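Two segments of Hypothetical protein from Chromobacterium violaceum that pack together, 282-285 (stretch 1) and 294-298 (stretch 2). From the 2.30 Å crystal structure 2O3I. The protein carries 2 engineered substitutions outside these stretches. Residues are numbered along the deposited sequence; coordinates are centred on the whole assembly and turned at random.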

ATOM      1  N   GLY A 282      20.237  16.676   3.235  1.00 37.91           N
ATOM      2  CA  GLY A 282      19.573  17.628   2.357  1.00 37.84           C
ATOM      3  C   GLY A 282      19.756  19.064   2.812  1.00 37.46           C
ATOM      4  O   GLY A 282      18.991  19.560   3.645  1.00 35.36           O
ATOM      5  N   LYS A 283      20.764  19.740   2.266  1.00 36.96           N
ATOM      6  CA  LYS A 283      21.025  21.124   2.649  1.00 38.80           C
ATOM      7  C   LYS A 283      21.731  21.936   1.579  1.00 38.76           C
ATOM      8  O   LYS A 283      22.406  21.385   0.713  1.00 41.06           O
ATOM      9  CB  LYS A 283      21.870  21.163   3.922  1.00 39.85           C
ATOM     10  CG  LYS A 283      23.203  20.429   3.805  1.00 39.59           C
ATOM     11  CD  LYS A 283      23.851  20.263   5.173  1.00 41.50           C
ATOM     12  CE  LYS A 283      25.068  19.345   5.127  1.00 42.60           C
ATOM     13  NZ  LYS A 283      25.613  19.103   6.505  1.00 44.42           N
ATOM     14  N   VAL A 284      21.551  23.252   1.644  1.00 39.40           N
ATOM     15  CA  VAL A 284      22.203  24.174   0.724  1.00 39.99           C
ATOM     16  C   VAL A 284      22.922  25.167   1.626  1.00 40.47           C
ATOM     17  O   VAL A 284      22.378  25.596   2.647  1.00 39.81           O
ATOM     18  CB  VAL A 284      21.195  24.922  -0.199  1.00 40.32           C
ATOM     19  CG1 VAL A 284      20.369  23.920  -0.996  1.00 39.86           C
ATOM     20  CG2 VAL A 284      20.303  25.824   0.615  1.00 42.78           C
ATOM     21  N   VAL A 285      24.153  25.509   1.261  1.00 40.85           N
ATOM     22  CA  VAL A 285      24.952  26.426   2.057  1.00 40.59           C
ATOM     23  C   VAL A 285      25.264  27.707   1.301  1.00 40.96           C
ATOM     24  O   VAL A 285      25.484  27.694   0.094  1.00 40.69           O
ATOM     25  CB  VAL A 285      26.278  25.749   2.485  1.00 41.84           C
ATOM     26  CG1 VAL A 285      27.036  26.640   3.469  1.00 40.58           C
ATOM     27  CG2 VAL A 285      25.984  24.382   3.095  1.00 40.21           C
ATOM     28  N   THR A 294      22.950  27.798   6.525  1.00 35.52           N
ATOM     29  CA  THR A 294      22.567  26.493   6.024  1.00 35.26           C
ATOM     30  C   THR A 294      21.054  26.345   6.076  1.00 33.94           C
ATOM     31  O   THR A 294      20.433  26.537   7.121  1.00 32.11           O
ATOM     32  CB  THR A 294      23.216  25.376   6.855  1.00 35.36           C
ATOM     33  OG1 THR A 294      24.621  25.638   6.982  1.00 35.40           O
ATOM     34  CG2 THR A 294      23.013  24.026   6.183  1.00 32.60           C
ATOM     35  N   VAL A 295      20.464  26.026   4.934  1.00 33.57           N
ATOM     36  CA  VAL A 295      19.027  25.832   4.858  1.00 33.42           C
ATOM     37  C   VAL A 295      18.786  24.326   4.746  1.00 34.53           C
ATOM     38  O   VAL A 295      19.231  23.689   3.792  1.00 36.02           O
ATOM     39  CB  VAL A 295      18.435  26.567   3.632  1.00 31.28           C
ATOM     40  CG1 VAL A 295      16.934  26.314   3.535  1.00 27.92           C
ATOM     41  CG2 VAL A 295      18.709  28.055   3.745  1.00 27.92           C
ATOM     42  N   LEU A 296      18.108  23.757   5.738  1.00 35.41           N
ATOM     43  CA  LEU A 296      17.834  22.325   5.740  1.00 36.89           C
ATOM     44  C   LEU A 296      16.497  22.035   5.079  1.00 38.34           C
ATOM     45  O   LEU A 296      15.507  22.733   5.324  1.00 39.37           O
ATOM     46  CB  LEU A 296      17.828  21.793   7.174  1.00 39.25           C
ATOM     47  CG  LEU A 296      19.050  22.108   8.041  1.00 41.69           C
ATOM     48  CD1 LEU A 296      18.851  21.478   9.416  1.00 42.16           C
ATOM     49  CD2 LEU A 296      20.324  21.585   7.387  1.00 41.31           C
ATOM     50  N   TYR A 297      16.459  20.997   4.249  1.00 37.87           N
ATOM     51  CA  TYR A 297      15.225  20.655   3.558  1.00 38.76           C
ATOM     52  C   TYR A 297      15.019  19.163   3.338  1.00 40.00           C
ATOM     53  O   TYR A 297      15.976  18.400   3.245  1.00 40.74           O
ATOM     54  CB  TYR A 297      15.186  21.346   2.192  1.00 37.13           C
ATOM     55  CG  TYR A 297      16.202  20.814   1.196  1.00 38.02           C
ATOM     56  CD1 TYR A 297      17.514  21.299   1.172  1.00 38.59           C
ATOM     57  CD2 TYR A 297      15.852  19.819   0.282  1.00 37.49           C
ATOM     58  CE1 TYR A 297      18.453  20.803   0.256  1.00 38.54           C
ATOM     59  CE2 TYR A 297      16.779  19.316  -0.634  1.00 38.80           C
ATOM     60  CZ  TYR A 297      18.076  19.810  -0.640  1.00 39.97           C
ATOM     61  OH  TYR A 297      18.992  19.303  -1.531  1.00 39.09           O
ATOM     62  N   GLN A 298      13.756  18.757   3.275  1.00 41.74           N
ATOM     63  CA  GLN A 298      13.402  17.374   2.981  1.00 43.43           C
ATOM     64  C   GLN A 298      13.234  17.542   1.471  1.00 43.34           C
ATOM     65  O   GLN A 298      13.981  16.977   0.668  1.00 45.87           O
ATOM     66  CB  GLN A 298      12.085  17.014   3.640  1.00 44.35           C
TER

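The two stretches are neighbouring antiparallel strands, their directions 166° apart and their axes approaching to 4.8 Å, so rising numbers in one meet falling numbers in the other. Backbone hydrogen bonds set the register, and side chains fill in on alternating faces.

Thr-294 sits opposite Val-285 in a non-hydrogen-bonded pair, where the CA atoms come within 4.6 Å. CG2 of Thr-294 lies 3.8 Å from CB of Lys-283, diagonally across, and 4.3 Å from CG2 of Val-285; OG1 of Thr-294 is also 4.3 Å from that CG2. Its CA also makes a CA-H...O contact with Val-284 O at 3.5 Å.

Val-295 holds the centre. Its N donates to Val-284 O at 3.0 Å, nearly straight at 171°, and its O accepts from Val-284 N at 3.2 Å, closing the two-bond ring of a hydrogen-bonded antiparallel pair. That same Val-295 O lies 3.3 Å from Lys-283 CA in a second CA-H...O contact. Both valines point to the same face, where CG2 of Val-284 packs 3.6 Å from CB of Val-295.

Leu-296 returns to the face of Thr-294, Val-285 and Lys-283. Its CD2 reaches 3.8 Å from CB of Lys-283, so the lysine offers apolar carbon at its base while its extended chain carries the charged end away.

Tyr-297 closes the contact. Its N donates to Gly-282 O at 3.0 Å and 172°, and its p rotamer brings the ring back over stretch 1. CA of Gly-282 lies over one ring face, 4.2 Å from the centroid, in a CH-pi contact, while CE1 of Tyr-297 touches CG1 of Val-284 at 3.9 Å. Glycine fits here for a visible reason: an ideal CB would fall 2.6 Å from Tyr-297 O, a clash.

Gln-298 makes no contact with stretch 1.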